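Local atomic coordinates of oxidoreductase, short chain dehydrogenase/reductase family protein (Bifidobacterium adolescentis L2-32, PDB entry 6OW4), a protein that acts as an NADH-dependent 20beta-hydroxysteroid dehydrogenase of the short-chain dehydrogenase/reductase family. Residues Gly92-Cys100 with Leu111-Leu119; Thr121-Ala129 with Gly173-Ala181. All blocks are in the same frame, centred on the assembly; numbering follows the deposited sequence.

Both interactions belong to one parallel Rossmann sheet and are in series along the chain. Interaction 1 packs strand 96-99, outermost within this chain, against helix 105-119. This helix carries the chain across the sheet to strand 124-127, which opens interaction 2. There it pairs with strand 174-179 in the middle of the sheet. The centres of the two interactions are about 15 Å apart. Interaction 2 is about 5 Å from the centre of the chain, interaction 1 about 17 Å, centre to centre. Both reach the cofactor at the C-terminal ends of their strands. In interaction 1 the side chain of Cys-100 is about 6 Å from NAD; in interaction 2 Asn-128 O hydrogen-bonds it.

Interaction 1 of 2, residues Gly92-Cys100 with Leu111-Leu119; sequences GTNVIALTC and LKTQLVEQL
Strand 96-99 and helix 111-119 run nearly antiparallel, at 167°, with their axes 9.6 Å apart, and Cys-100 and Leu-111 meet at one end while Asn-94 and Leu-119 meet at the other. This is the beta-alpha unit of a Rossmann fold, in which the chain leaves a strand and returns along a helix packed on the sheet. Ile-96, Leu-98 and Cys-100 turn toward the helix. Ala-97 and Thr-99 point the other way, to helix 77-91.

Leu-98 is central. Its CB touches Leu-111 CD1 at 3.6 Å. Its two methyls part over the helix: CD1 reaches Leu-115 CD2 at 3.9 Å, while CD2 lies by Gln-114 CB and the amide of Gln-118. The side chains of Leu-98 and Gln-118 pass each other in opposite directions, and Leu-98 CD2 is 3.5 Å from Gln-118 OE1. Gln-118 gets there on an extended chain (chi2 -170°).

Ile-96 CG1 and CD1 both touch Leu-119 CD1, Ile-96 CD1 at 3.7 Å, and Ile-96 CD1 also touches Gln-118. Beyond it, Asn-94 brings ND2 near the same Leu-119 methyl and Gln-118 O, as a loose contact at the edge. At the pocket end, Cys-100 CB packs on Leu-111 CD2 at 3.8 Å. Cys-100 belongs to the NAD pocket, though its side chain stays about 6 Å from the cofactor.

The contact is thus made by apolar packing and by the Leu-98 methyl CD2 lying over the Gln-118 amide, offset toward OE1. Leu-115 also touches Ala-69, so the helix packs on strand 66-72, the next strand of the sheet. The Gln-118 amide is held along the helix surface by a bent hydrogen bond one turn back: NE2 donates to Gln-114 OE1 at 2.7 Å, from 17° off the carbonyl plane of Gln-114.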
ATOM      1  N   GLY F  92     -28.127 -29.363   8.146  1.00 55.73           N
ATOM      2  CA  GLY F  92     -27.956 -30.780   7.764  1.00 57.10           C
ATOM      3  C   GLY F  92     -26.574 -31.056   7.198  1.00 55.80           C
ATOM      4  O   GLY F  92     -26.499 -31.557   6.060  1.00 55.83           O
ATOM      5  N   THR F  93     -25.523 -30.734   7.957  1.00 56.76           N
ATOM      6  CA  THR F  93     -24.099 -30.885   7.547  1.00 57.08           C
ATOM      7  C   THR F  93     -23.289 -31.528   8.677  1.00 58.09           C
ATOM      8  O   THR F  93     -23.724 -31.436   9.843  1.00 60.10           O
ATOM      9  CB  THR F  93     -23.481 -29.535   7.166  1.00 56.06           C
ATOM     10  OG1 THR F  93     -24.501 -28.690   6.632  1.00 59.42           O
ATOM     11  CG2 THR F  93     -22.364 -29.678   6.158  1.00 55.81           C
ATOM     12  N   ASN F  94     -22.151 -32.142   8.336  1.00 57.43           N
ATOM     13  CA  ASN F  94     -21.198 -32.740   9.312  1.00 56.39           C
ATOM     14  C   ASN F  94     -20.349 -31.613   9.915  1.00 56.61           C
ATOM     15  O   ASN F  94     -19.221 -31.386   9.425  1.00 55.78           O
ATOM     16  CB  ASN F  94     -20.344 -33.842   8.679  1.00 55.73           C
ATOM     17  CG  ASN F  94     -19.424 -34.522   9.672  1.00 54.36           C
ATOM     18  OD1 ASN F  94     -19.754 -34.644  10.851  1.00 52.16           O
ATOM     19  ND2 ASN F  94     -18.268 -34.966   9.209  1.00 55.25           N
ATOM     20  N   VAL F  95     -20.891 -30.929  10.926  1.00 54.53           N
ATOM     21  CA  VAL F  95     -20.188 -29.878  11.720  1.00 53.13           C
ATOM     22  C   VAL F  95     -19.733 -30.516  13.038  1.00 52.62           C
ATOM     23  O   VAL F  95     -20.592 -30.729  13.917  1.00 51.80           O
ATOM     24  CB  VAL F  95     -21.083 -28.645  11.956  1.00 52.92           C
ATOM     25  CG1 VAL F  95     -20.326 -27.515  12.639  1.00 52.77           C
ATOM     26  CG2 VAL F  95     -21.718 -28.150  10.664  1.00 52.92           C
ATOM     27  N   ILE F  96     -18.439 -30.833  13.150  1.00 52.14           N
ATOM     28  CA  ILE F  96     -17.822 -31.504  14.335  1.00 52.15           C
ATOM     29  C   ILE F  96     -17.116 -30.447  15.194  1.00 51.66           C
ATOM     30  O   ILE F  96     -17.039 -29.281  14.761  1.00 50.44           O
ATOM     31  CB  ILE F  96     -16.863 -32.632  13.899  1.00 52.35           C
ATOM     32  CG1 ILE F  96     -15.584 -32.093  13.247  1.00 51.76           C
ATOM     33  CG2 ILE F  96     -17.582 -33.624  12.994  1.00 52.45           C
ATOM     34  CD1 ILE F  96     -14.479 -33.118  13.119  1.00 52.35           C
ATOM     35  N   ALA F  97     -16.621 -30.858  16.365  1.00 52.81           N
ATOM     36  CA  ALA F  97     -15.856 -30.022  17.319  1.00 52.13           C
ATOM     37  C   ALA F  97     -14.510 -30.693  17.616  1.00 52.59           C
ATOM     38  O   ALA F  97     -14.510 -31.892  17.961  1.00 52.97           O
ATOM     39  CB  ALA F  97     -16.657 -29.818  18.581  1.00 52.29           C
ATOM     40  N   LEU F  98     -13.413 -29.943  17.472  1.00 51.96           N
ATOM     41  CA  LEU F  98     -12.028 -30.396  17.774  1.00 50.68           C
ATOM     42  C   LEU F  98     -11.299 -29.289  18.541  1.00 49.15           C
ATOM     43  O   LEU F  98     -11.109 -28.206  17.966  1.00 48.55           O
ATOM     44  CB  LEU F  98     -11.303 -30.720  16.464  1.00 51.06           C
ATOM     45  CG  LEU F  98     -11.835 -31.925  15.690  1.00 51.42           C
ATOM     46  CD1 LEU F  98     -11.224 -31.982  14.299  1.00 52.24           C
ATOM     47  CD2 LEU F  98     -11.569 -33.222  16.441  1.00 50.96           C
ATOM     48  N   THR F  99     -10.915 -29.558  19.791  1.00 48.32           N
ATOM     49  CA  THR F  99     -10.127 -28.633  20.645  1.00 46.62           C
ATOM     50  C   THR F  99      -8.651 -28.723  20.246  1.00 45.31           C
ATOM     51  O   THR F  99      -8.179 -29.845  19.980  1.00 45.70           O
ATOM     52  CB  THR F  99     -10.328 -28.943  22.133  1.00 47.41           C
ATOM     53  OG1 THR F  99      -9.971 -30.308  22.358  1.00 48.25           O
ATOM     54  CG2 THR F  99     -11.747 -28.701  22.599  1.00 47.23           C
ATOM     55  N   CYS F 100      -7.959 -27.583  20.202  1.00 43.81           N
ATOM     56  CA  CYS F 100      -6.497 -27.499  19.943  1.00 44.14           C
ATOM     57  C   CYS F 100      -5.966 -26.123  20.359  1.00 43.69           C
ATOM     58  O   CYS F 100      -6.318 -25.125  19.702  1.00 44.38           O
ATOM     59  CB  CYS F 100      -6.179 -27.757  18.475  1.00 44.10           C
ATOM     60  SG  CYS F 100      -4.453 -27.409  18.044  1.00 46.96           S
ATOM     61  N   LEU F 111      -4.415 -32.456  15.941  1.00 46.35           N
ATOM     62  CA  LEU F 111      -5.553 -31.811  15.225  1.00 46.65           C
ATOM     63  C   LEU F 111      -5.498 -32.198  13.742  1.00 46.38           C
ATOM     64  O   LEU F 111      -6.554 -32.566  13.191  1.00 47.52           O
ATOM     65  CB  LEU F 111      -5.485 -30.289  15.393  1.00 45.95           C
ATOM     66  CG  LEU F 111      -6.612 -29.504  14.719  1.00 44.89           C
ATOM     67  CD1 LEU F 111      -7.946 -29.766  15.406  1.00 46.17           C
ATOM     68  CD2 LEU F 111      -6.306 -28.015  14.702  1.00 43.14           C
ATOM     69  N   LYS F 112      -4.311 -32.104  13.134  1.00 44.84           N
ATOM     70  CA  LYS F 112      -4.035 -32.519  11.731  1.00 43.95           C
ATOM     71  C   LYS F 112      -4.560 -33.943  11.517  1.00 44.95           C
ATOM     72  O   LYS F 112      -5.275 -34.165  10.522  1.00 44.21           O
ATOM     73  CB  LYS F 112      -2.534 -32.438  11.435  1.00 43.60           C
ATOM     74  CG  LYS F 112      -2.146 -32.625   9.973  1.00 43.56           C
ATOM     75  CD  LYS F 112      -0.647 -32.658   9.743  1.00 43.40           C
ATOM     76  CE  LYS F 112      -0.257 -32.507   8.288  1.00 42.40           C
ATOM     77  NZ  LYS F 112      -0.844 -33.571   7.441  1.00 42.71           N
ATOM     78  N   THR F 113      -4.227 -34.861  12.429  1.00 45.58           N
ATOM     79  CA  THR F 113      -4.628 -36.294  12.390  1.00 47.33           C
ATOM     80  C   THR F 113      -6.157 -36.403  12.404  1.00 47.56           C
ATOM     81  O   THR F 113      -6.694 -37.158  11.568  1.00 49.88           O
ATOM     82  CB  THR F 113      -3.993 -37.074  13.549  1.00 47.59           C
ATOM     83  OG1 THR F 113      -2.579 -36.988  13.380  1.00 49.80           O
ATOM     84  CG2 THR F 113      -4.418 -38.525  13.606  1.00 47.96           C
ATOM     85  N   GLN F 114      -6.823 -35.677  13.307  1.00 46.75           N
ATOM     86  CA  GLN F 114      -8.287 -35.802  13.559  1.00 47.93           C
ATOM     87  C   GLN F 114      -9.079 -35.119  12.438  1.00 47.30           C
ATOM     88  O   GLN F 114     -10.150 -35.648  12.078  1.00 47.47           O
ATOM     89  CB  GLN F 114      -8.644 -35.242  14.937  1.00 48.39           C
ATOM     90  CG  GLN F 114      -8.152 -36.115  16.084  1.00 49.17           C
ATOM     91  CD  GLN F 114      -8.455 -37.573  15.842  1.00 51.68           C
ATOM     92  OE1 GLN F 114      -9.606 -37.963  15.662  1.00 52.16           O
ATOM     93  NE2 GLN F 114      -7.413 -38.389  15.815  1.00 51.59           N
ATOM     94  N   LEU F 115      -8.580 -33.995  11.911  1.00 45.63           N
ATOM     95  CA  LEU F 115      -9.180 -33.292  10.746  1.00 44.76           C
ATOM     96  C   LEU F 115      -9.296 -34.271   9.571  1.00 46.13           C
ATOM     97  O   LEU F 115     -10.388 -34.355   8.986  1.00 48.17           O
ATOM     98  CB  LEU F 115      -8.323 -32.078  10.372  1.00 42.59           C
ATOM     99  CG  LEU F 115      -8.525 -30.833  11.236  1.00 41.05           C
ATOM    100  CD1 LEU F 115      -7.460 -29.791  10.939  1.00 39.64           C
ATOM    101  CD2 LEU F 115      -9.914 -30.245  11.036  1.00 40.06           C
ATOM    102  N   VAL F 116      -8.217 -34.996   9.260  1.00 46.97           N
ATOM    103  CA  VAL F 116      -8.152 -35.968   8.126  1.00 48.58           C
ATOM    104  C   VAL F 116      -9.097 -37.143   8.418  1.00 50.27           C
ATOM    105  O   VAL F 116      -9.865 -37.515   7.509  1.00 50.45           O
ATOM    106  CB  VAL F 116      -6.708 -36.448   7.873  1.00 48.67           C
ATOM    107  CG1 VAL F 116      -6.647 -37.559   6.834  1.00 49.50           C
ATOM    108  CG2 VAL F 116      -5.794 -35.301   7.467  1.00 47.26           C
ATOM    109  N   GLU F 117      -9.047 -37.695   9.637  1.00 52.08           N
ATOM    110  CA  GLU F 117      -9.760 -38.945  10.024  1.00 54.25           C
ATOM    111  C   GLU F 117     -11.261 -38.679  10.203  1.00 53.19           C
ATOM    112  O   GLU F 117     -12.060 -39.371   9.544  1.00 53.15           O
ATOM    113  CB  GLU F 117      -9.170 -39.537  11.306  1.00 56.17           C
ATOM    114  CG  GLU F 117      -7.874 -40.295  11.082  1.00 59.18           C
ATOM    115  CD  GLU F 117      -7.338 -41.008  12.312  1.00 62.09           C
ATOM    116  OE1 GLU F 117      -7.825 -40.718  13.427  1.00 65.17           O
ATOM    117  OE2 GLU F 117      -6.435 -41.854  12.155  1.00 66.74           O
ATOM    118  N   GLN F 118     -11.627 -37.732  11.073  1.00 52.44           N
ATOM    119  CA  GLN F 118     -13.035 -37.486  11.491  1.00 54.48           C
ATOM    120  C   GLN F 118     -13.810 -36.791  10.363  1.00 54.16           C
ATOM    121  O   GLN F 118     -14.998 -37.124  10.184  1.00 56.73           O
ATOM    122  CB  GLN F 118     -13.089 -36.669  12.784  1.00 55.25           C
ATOM    123  CG  GLN F 118     -12.512 -37.403  13.990  1.00 56.34           C
ATOM    124  CD  GLN F 118     -12.776 -36.711  15.307  1.00 55.17           C
ATOM    125  OE1 GLN F 118     -13.636 -35.839  15.417  1.00 55.54           O
ATOM    126  NE2 GLN F 118     -12.037 -37.108  16.330  1.00 54.76           N
ATOM    127  N   LEU F 119     -13.167 -35.876   9.628  1.00 53.95           N
ATOM    128  CA  LEU F 119     -13.824 -35.000   8.619  1.00 52.48           C
ATOM    129  C   LEU F 119     -13.678 -35.609   7.217  1.00 50.88           C
ATOM    130  O   LEU F 119     -14.696 -35.679   6.499  1.00 49.20           O
ATOM    131  CB  LEU F 119     -13.200 -33.601   8.691  1.00 52.28           C
ATOM    132  CG  LEU F 119     -14.157 -32.429   8.481  1.00 52.94           C
ATOM    133  CD1 LEU F 119     -15.247 -32.407   9.542  1.00 53.69           C
ATOM    134  CD2 LEU F 119     -13.395 -31.112   8.485  1.00 52.65           C
TER

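Interaction 2 of 2, residues Thr121-Ala129 with Gly173-Ala181; sequences TVDFAFLNA and GGSLIFTAA. Unlike the reference sequence in segment 173-181: Ala-181 (reference Ser). With NAD (nicotinamide-adenine-dinucleotide), chain N.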
ATOM      1  N   THR F 121     -11.074 -34.612   4.701  1.00 43.82           N
ATOM      2  CA  THR F 121     -10.027 -33.752   4.086  1.00 42.46           C
ATOM      3  C   THR F 121     -10.268 -32.287   4.472  1.00 39.92           C
ATOM      4  O   THR F 121     -11.216 -32.024   5.240  1.00 37.91           O
ATOM      5  CB  THR F 121      -9.984 -33.925   2.561  1.00 42.80           C
ATOM      6  OG1 THR F 121      -8.861 -33.193   2.069  1.00 43.21           O
ATOM      7  CG2 THR F 121     -11.244 -33.451   1.867  1.00 42.82           C
ATOM      8  N   VAL F 122      -9.433 -31.384   3.948  1.00 39.61           N
ATOM      9  CA  VAL F 122      -9.509 -29.909   4.170  1.00 39.53           C
ATOM     10  C   VAL F 122      -9.436 -29.215   2.804  1.00 38.92           C
ATOM     11  O   VAL F 122      -8.344 -29.211   2.203  1.00 38.71           O
ATOM     12  CB  VAL F 122      -8.398 -29.437   5.130  1.00 40.19           C
ATOM     13  CG1 VAL F 122      -8.268 -27.922   5.173  1.00 40.12           C
ATOM     14  CG2 VAL F 122      -8.605 -29.987   6.533  1.00 41.02           C
ATOM     15  N   ASP F 123     -10.571 -28.680   2.338  1.00 38.25           N
ATOM     16  CA  ASP F 123     -10.702 -27.859   1.102  1.00 37.63           C
ATOM     17  C   ASP F 123     -10.482 -26.383   1.450  1.00 35.45           C
ATOM     18  O   ASP F 123      -9.988 -25.645   0.583  1.00 34.20           O
ATOM     19  CB  ASP F 123     -12.076 -28.033   0.449  1.00 38.39           C
ATOM     20  CG  ASP F 123     -12.360 -29.442  -0.040  1.00 40.32           C
ATOM     21  OD1 ASP F 123     -11.757 -29.844  -1.055  1.00 43.54           O
ATOM     22  OD2 ASP F 123     -13.183 -30.126   0.599  1.00 42.26           O
ATOM     23  N   PHE F 124     -10.863 -25.965   2.660  1.00 33.46           N
ATOM     24  CA  PHE F 124     -10.712 -24.573   3.155  1.00 32.31           C
ATOM     25  C   PHE F 124     -10.290 -24.581   4.627  1.00 30.78           C
ATOM     26  O   PHE F 124     -10.543 -25.575   5.330  1.00 31.45           O
ATOM     27  CB  PHE F 124     -12.020 -23.799   2.981  1.00 32.97           C
ATOM     28  CG  PHE F 124     -13.162 -24.328   3.810  1.00 33.88           C
ATOM     29  CD1 PHE F 124     -13.383 -23.861   5.097  1.00 34.48           C
ATOM     30  CD2 PHE F 124     -14.006 -25.308   3.310  1.00 34.52           C
ATOM     31  CE1 PHE F 124     -14.427 -24.357   5.862  1.00 34.62           C
ATOM     32  CE2 PHE F 124     -15.053 -25.799   4.075  1.00 34.89           C
ATOM     33  CZ  PHE F 124     -15.263 -25.323   5.349  1.00 34.90           C
ATOM     34  N   ALA F 125      -9.674 -23.486   5.074  1.00 28.39           N
ATOM     35  CA  ALA F 125      -9.282 -23.241   6.479  1.00 27.13           C
ATOM     36  C   ALA F 125      -9.456 -21.753   6.789  1.00 25.11           C
ATOM     37  O   ALA F 125      -8.868 -20.927   6.066  1.00 22.80           O
ATOM     38  CB  ALA F 125      -7.864 -23.700   6.711  1.00 27.03           C
ATOM     39  N   PHE F 126     -10.263 -21.433   7.802  1.00 25.29           N
ATOM     40  CA  PHE F 126     -10.428 -20.061   8.345  1.00 25.59           C
ATOM     41  C   PHE F 126      -9.615 -19.958   9.638  1.00 26.12           C
ATOM     42  O   PHE F 126     -10.103 -20.376  10.706  1.00 27.68           O
ATOM     43  CB  PHE F 126     -11.908 -19.719   8.537  1.00 25.05           C
ATOM     44  CG  PHE F 126     -12.172 -18.308   9.001  1.00 24.31           C
ATOM     45  CD1 PHE F 126     -11.387 -17.250   8.563  1.00 23.67           C
ATOM     46  CD2 PHE F 126     -13.220 -18.032   9.865  1.00 24.54           C
ATOM     47  CE1 PHE F 126     -11.636 -15.956   8.992  1.00 23.40           C
ATOM     48  CE2 PHE F 126     -13.470 -16.736  10.290  1.00 24.21           C
ATOM     49  CZ  PHE F 126     -12.676 -15.702   9.854  1.00 23.47           C
ATOM     50  N   LEU F 127      -8.400 -19.418   9.524  1.00 26.43           N
ATOM     51  CA  LEU F 127      -7.388 -19.361  10.610  1.00 26.19           C
ATOM     52  C   LEU F 127      -7.596 -18.053  11.382  1.00 26.49           C
ATOM     53  O   LEU F 127      -6.832 -17.091  11.168  1.00 26.37           O
ATOM     54  CB  LEU F 127      -6.001 -19.480   9.971  1.00 26.18           C
ATOM     55  CG  LEU F 127      -5.867 -20.644   8.988  1.00 26.69           C
ATOM     56  CD1 LEU F 127      -4.803 -20.367   7.942  1.00 26.96           C
ATOM     57  CD2 LEU F 127      -5.581 -21.944   9.718  1.00 26.65           C
ATOM     58  N   ASN F 128      -8.619 -18.051  12.239  1.00 27.07           N
ATOM     59  CA  ASN F 128      -9.238 -16.849  12.857  1.00 28.19           C
ATOM     60  C   ASN F 128      -8.719 -16.659  14.290  1.00 28.47           C
ATOM     61  O   ASN F 128      -8.705 -15.504  14.756  1.00 29.03           O
ATOM     62  CB  ASN F 128     -10.765 -16.960  12.798  1.00 28.51           C
ATOM     63  CG  ASN F 128     -11.483 -15.891  13.593  1.00 29.33           C
ATOM     64  OD1 ASN F 128     -11.475 -14.723  13.213  1.00 30.23           O
ATOM     65  ND2 ASN F 128     -12.116 -16.286  14.687  1.00 29.76           N
ATOM     66  N   ALA F 129      -8.314 -17.739  14.966  1.00 29.02           N
ATOM     67  CA  ALA F 129      -7.791 -17.709  16.353  1.00 29.55           C
ATOM     68  C   ALA F 129      -6.798 -16.551  16.506  1.00 29.24           C
ATOM     69  O   ALA F 129      -5.850 -16.467  15.699  1.00 28.37           O
ATOM     70  CB  ALA F 129      -7.149 -19.029  16.703  1.00 29.89           C
ATOM     71  N   GLY F 173      -6.549 -28.747  -4.514  1.00 32.34           N
ATOM     72  CA  GLY F 173      -6.442 -27.315  -4.170  1.00 31.11           C
ATOM     73  C   GLY F 173      -7.236 -26.969  -2.923  1.00 30.00           C
ATOM     74  O   GLY F 173      -7.690 -27.904  -2.233  1.00 31.30           O
ATOM     75  N   GLY F 174      -7.404 -25.673  -2.643  1.00 27.57           N
ATOM     76  CA  GLY F 174      -8.154 -25.181  -1.473  1.00 26.00           C
ATOM     77  C   GLY F 174      -8.037 -23.680  -1.291  1.00 24.65           C
ATOM     78  O   GLY F 174      -7.376 -23.032  -2.121  1.00 23.99           O
ATOM     79  N   SER F 175      -8.656 -23.148  -0.233  1.00 24.83           N
ATOM     80  CA  SER F 175      -8.747 -21.695   0.072  1.00 25.19           C
ATOM     81  C   SER F 175      -8.387 -21.438   1.540  1.00 24.78           C
ATOM     82  O   SER F 175      -9.149 -21.881   2.423  1.00 24.81           O
ATOM     83  CB  SER F 175     -10.120 -21.167  -0.249  1.00 25.44           C
ATOM     84  OG  SER F 175     -10.215 -19.782   0.051  1.00 25.81           O
ATOM     85  N   LEU F 176      -7.271 -20.743   1.780  1.00 24.62           N
ATOM     86  CA  LEU F 176      -6.831 -20.298   3.128  1.00 24.43           C
ATOM     87  C   LEU F 176      -7.335 -18.873   3.361  1.00 23.90           C
ATOM     88  O   LEU F 176      -7.044 -18.006   2.516  1.00 23.23           O
ATOM     89  CB  LEU F 176      -5.303 -20.351   3.214  1.00 24.45           C
ATOM     90  CG  LEU F 176      -4.657 -21.678   2.820  1.00 24.89           C
ATOM     91  CD1 LEU F 176      -3.145 -21.536   2.761  1.00 25.18           C
ATOM     92  CD2 LEU F 176      -5.057 -22.787   3.784  1.00 25.10           C
ATOM     93  N   ILE F 177      -8.070 -18.653   4.455  1.00 24.50           N
ATOM     94  CA  ILE F 177      -8.523 -17.303   4.905  1.00 24.34           C
ATOM     95  C   ILE F 177      -7.926 -17.039   6.291  1.00 24.31           C
ATOM     96  O   ILE F 177      -8.322 -17.722   7.251  1.00 24.52           O
ATOM     97  CB  ILE F 177     -10.062 -17.180   4.906  1.00 24.38           C
ATOM     98  CG1 ILE F 177     -10.676 -17.611   3.569  1.00 24.95           C
ATOM     99  CG2 ILE F 177     -10.481 -15.768   5.283  1.00 24.16           C
ATOM    100  CD1 ILE F 177     -11.160 -19.043   3.538  1.00 25.40           C
ATOM    101  N   PHE F 178      -6.998 -16.086   6.375  1.00 24.13           N
ATOM    102  CA  PHE F 178      -6.352 -15.633   7.632  1.00 24.25           C
ATOM    103  C   PHE F 178      -7.045 -14.352   8.099  1.00 24.38           C
ATOM    104  O   PHE F 178      -7.162 -13.419   7.290  1.00 24.30           O
ATOM    105  CB  PHE F 178      -4.858 -15.385   7.409  1.00 23.97           C
ATOM    106  CG  PHE F 178      -4.043 -16.592   7.016  1.00 23.80           C
ATOM    107  CD1 PHE F 178      -4.105 -17.111   5.732  1.00 23.75           C
ATOM    108  CD2 PHE F 178      -3.180 -17.186   7.923  1.00 23.60           C
ATOM    109  CE1 PHE F 178      -3.340 -18.211   5.372  1.00 23.54           C
ATOM    110  CE2 PHE F 178      -2.411 -18.282   7.562  1.00 23.80           C
ATOM    111  CZ  PHE F 178      -2.495 -18.795   6.288  1.00 23.54           C
ATOM    112  N   THR F 179      -7.493 -14.307   9.355  1.00 25.25           N
ATOM    113  CA  THR F 179      -8.043 -13.080   9.989  1.00 25.55           C
ATOM    114  C   THR F 179      -6.873 -12.171  10.382  1.00 26.65           C
ATOM    115  O   THR F 179      -6.117 -12.544  11.299  1.00 25.87           O
ATOM    116  CB  THR F 179      -8.943 -13.406  11.187  1.00 25.71           C
ATOM    117  OG1 THR F 179      -9.910 -14.372  10.777  1.00 26.04           O
ATOM    118  CG2 THR F 179      -9.657 -12.187  11.728  1.00 25.88           C
ATOM    119  N   ALA F 180      -6.719 -11.043   9.684  1.00 27.06           N
ATOM    120  CA  ALA F 180      -5.764  -9.960  10.014  1.00 27.93           C
ATOM    121  C   ALA F 180      -6.499  -8.917  10.866  1.00 29.39           C
ATOM    122  O   ALA F 180      -7.334  -9.327  11.696  1.00 29.68           O
ATOM    123  CB  ALA F 180      -5.185  -9.377   8.747  1.00 27.18           C
ATOM    124  N   ALA F 181      -6.186  -7.630  10.683  1.00 30.96           N
ATOM    125  CA  ALA F 181      -6.882  -6.482  11.309  1.00 33.83           C
ATOM    126  C   ALA F 181      -6.367  -5.180  10.691  1.00 36.53           C
ATOM    127  O   ALA F 181      -5.333  -5.221   9.987  1.00 38.64           O
ATOM    128  CB  ALA F 181      -6.675  -6.488  12.805  1.00 33.88           C
TER
HETATM  129  PA  NAD N 301     -12.800 -13.601  20.318  1.00 44.29           P
HETATM  130  O1A NAD N 301     -11.816 -13.287  21.397  1.00 43.93           O
HETATM  131  O2A NAD N 301     -14.051 -14.250  20.927  1.00 46.65           O
HETATM  132  O5B NAD N 301     -12.185 -14.598  19.241  1.00 42.99           O
HETATM  133  C5B NAD N 301     -10.863 -15.116  19.396  1.00 42.41           C
HETATM  134  C4B NAD N 301     -10.973 -16.660  19.549  1.00 42.48           C
HETATM  135  O4B NAD N 301      -9.538 -17.248  19.340  1.00 42.66           O
HETATM  136  C3B NAD N 301     -11.369 -17.009  20.701  1.00 42.54           C
HETATM  137  O3B NAD N 301     -12.502 -17.948  20.634  1.00 40.82           O
HETATM  138  C2B NAD N 301     -10.084 -17.766  21.438  1.00 42.83           C
HETATM  139  O2B NAD N 301     -10.563 -18.826  22.317  1.00 43.49           O
HETATM  140  C1B NAD N 301      -9.368 -18.239  20.498  1.00 42.85           C
HETATM  141  N9A NAD N 301      -7.935 -18.280  20.935  1.00 43.65           N
HETATM  142  C8A NAD N 301      -7.019 -17.421  21.438  1.00 44.27           C
HETATM  143  N7A NAD N 301      -5.866 -18.106  21.643  1.00 43.01           N
HETATM  144  C5A NAD N 301      -6.072 -19.385  21.269  1.00 43.20           C
HETATM  145  C6A NAD N 301      -5.220 -20.498  21.274  1.00 42.61           C
HETATM  146  N6A NAD N 301      -3.867 -20.747  21.650  1.00 41.85           N
HETATM  147  N1A NAD N 301      -5.673 -21.697  20.838  1.00 42.82           N
HETATM  148  C2A NAD N 301      -6.966 -21.828  20.390  1.00 43.62           C
HETATM  149  N3A NAD N 301      -7.813 -20.726  20.384  1.00 44.28           N
HETATM  150  C4A NAD N 301      -7.354 -19.508  20.826  1.00 43.86           C
HETATM  151  O3  NAD N 301     -13.219 -12.200  19.562  1.00 45.29           O
HETATM  152  PN  NAD N 301     -13.344 -12.049  17.962  1.00 44.20           P
HETATM  153  O1N NAD N 301     -13.839 -10.663  17.656  1.00 45.34           O
HETATM  154  O2N NAD N 301     -14.336 -13.086  17.432  1.00 42.06           O
HETATM  155  O5D NAD N 301     -11.901 -12.232  17.306  1.00 41.23           O
HETATM  156  C5D NAD N 301     -11.664 -13.229  16.322  1.00 39.18           C
HETATM  157  C4D NAD N 301     -10.441 -12.817  15.460  1.00 37.08           C
HETATM  158  O4D NAD N 301     -10.706 -11.710  14.822  1.00 36.84           O
HETATM  159  C3D NAD N 301      -9.232 -12.534  16.332  1.00 36.44           C
HETATM  160  O3D NAD N 301      -8.115 -13.098  15.774  1.00 35.67           O
HETATM  161  C2D NAD N 301      -9.120 -10.980  16.342  1.00 37.18           C
HETATM  162  O2D NAD N 301      -7.694 -10.621  16.581  1.00 34.73           O
HETATM  163  C1D NAD N 301      -9.545 -10.636  15.175  1.00 37.35           C
HETATM  164  N1N NAD N 301     -10.117  -9.287  15.100  1.00 39.10           N
HETATM  165  C2N NAD N 301     -11.318  -8.988  15.729  1.00 39.99           C
HETATM  166  C3N NAD N 301     -11.857  -7.694  15.648  1.00 40.79           C
HETATM  167  C7N NAD N 301     -13.189  -7.341  16.352  1.00 41.22           C
HETATM  168  O7N NAD N 301     -13.384  -6.202  16.735  1.00 43.05           O
HETATM  169  N7N NAD N 301     -14.196  -8.324  16.557  1.00 42.31           N
HETATM  170  C4N NAD N 301     -11.192  -6.717  14.931  1.00 39.95           C
HETATM  171  C5N NAD N 301      -9.996  -7.012  14.296  1.00 38.39           C
HETATM  172  C6N NAD N 301      -9.468  -8.308  14.379  1.00 37.91           C
HETATM  173  O   HOH W   1     -10.337 -28.208  -3.638  1.00 31.99           O
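Phe-124 to Leu-127 pair in parallel with Ser-175 to Phe-178, at an angle of 6°, as adjacent central strands of the Rossmann sheet.

Backbone hydrogen bonds alternate between the strands. Ala-125 N donates to Ser-175 O at 3.1 Å. Ile-177 N then donates to Ala-125 O at 2.9 Å, almost straight at 179°, and Leu-127 N to Ile-177 O at 2.8 Å. The last bond, Thr-179 N to Leu-127 O, is weak at 3.4 Å. At the other end Ser-175 N hydrogen-bonds Asp-123 O, whose place is less certain.

Apolar side chains pack on both faces of the sheet. On one, Phe-126 CD1 lies 3.7 Å from Ile-177 CG2. Within segment 121-129, Asn-128 CB sits over a face of the Phe-126 ring, toward its rim. On the other, Leu-127 and Phe-178 lie side by side and point the same way. Leu-127 CD1 is over a face of the Phe-178 ring, though its exact spacing is doubtful. His-210 meets that ring at about a right angle.

The C-terminal ends of the strands form part of the cofactor site. Asn-128 and Ala-129 belong to the Asn-Ala-Gly motif of short-chain dehydrogenases. Asn-128 O accepts a hydrogen bond from NAD O3D at 2.7 Å. Lys-204, a further NAD ligand, hydrogen-bonds Thr-179 O. Thr-179 OG1 donates to a lone pair of Asn-128 OD1 at 2.9 Å, in the plane of that carbonyl, while Thr-179 CG2 lies 3.3 Å from NAD O4D.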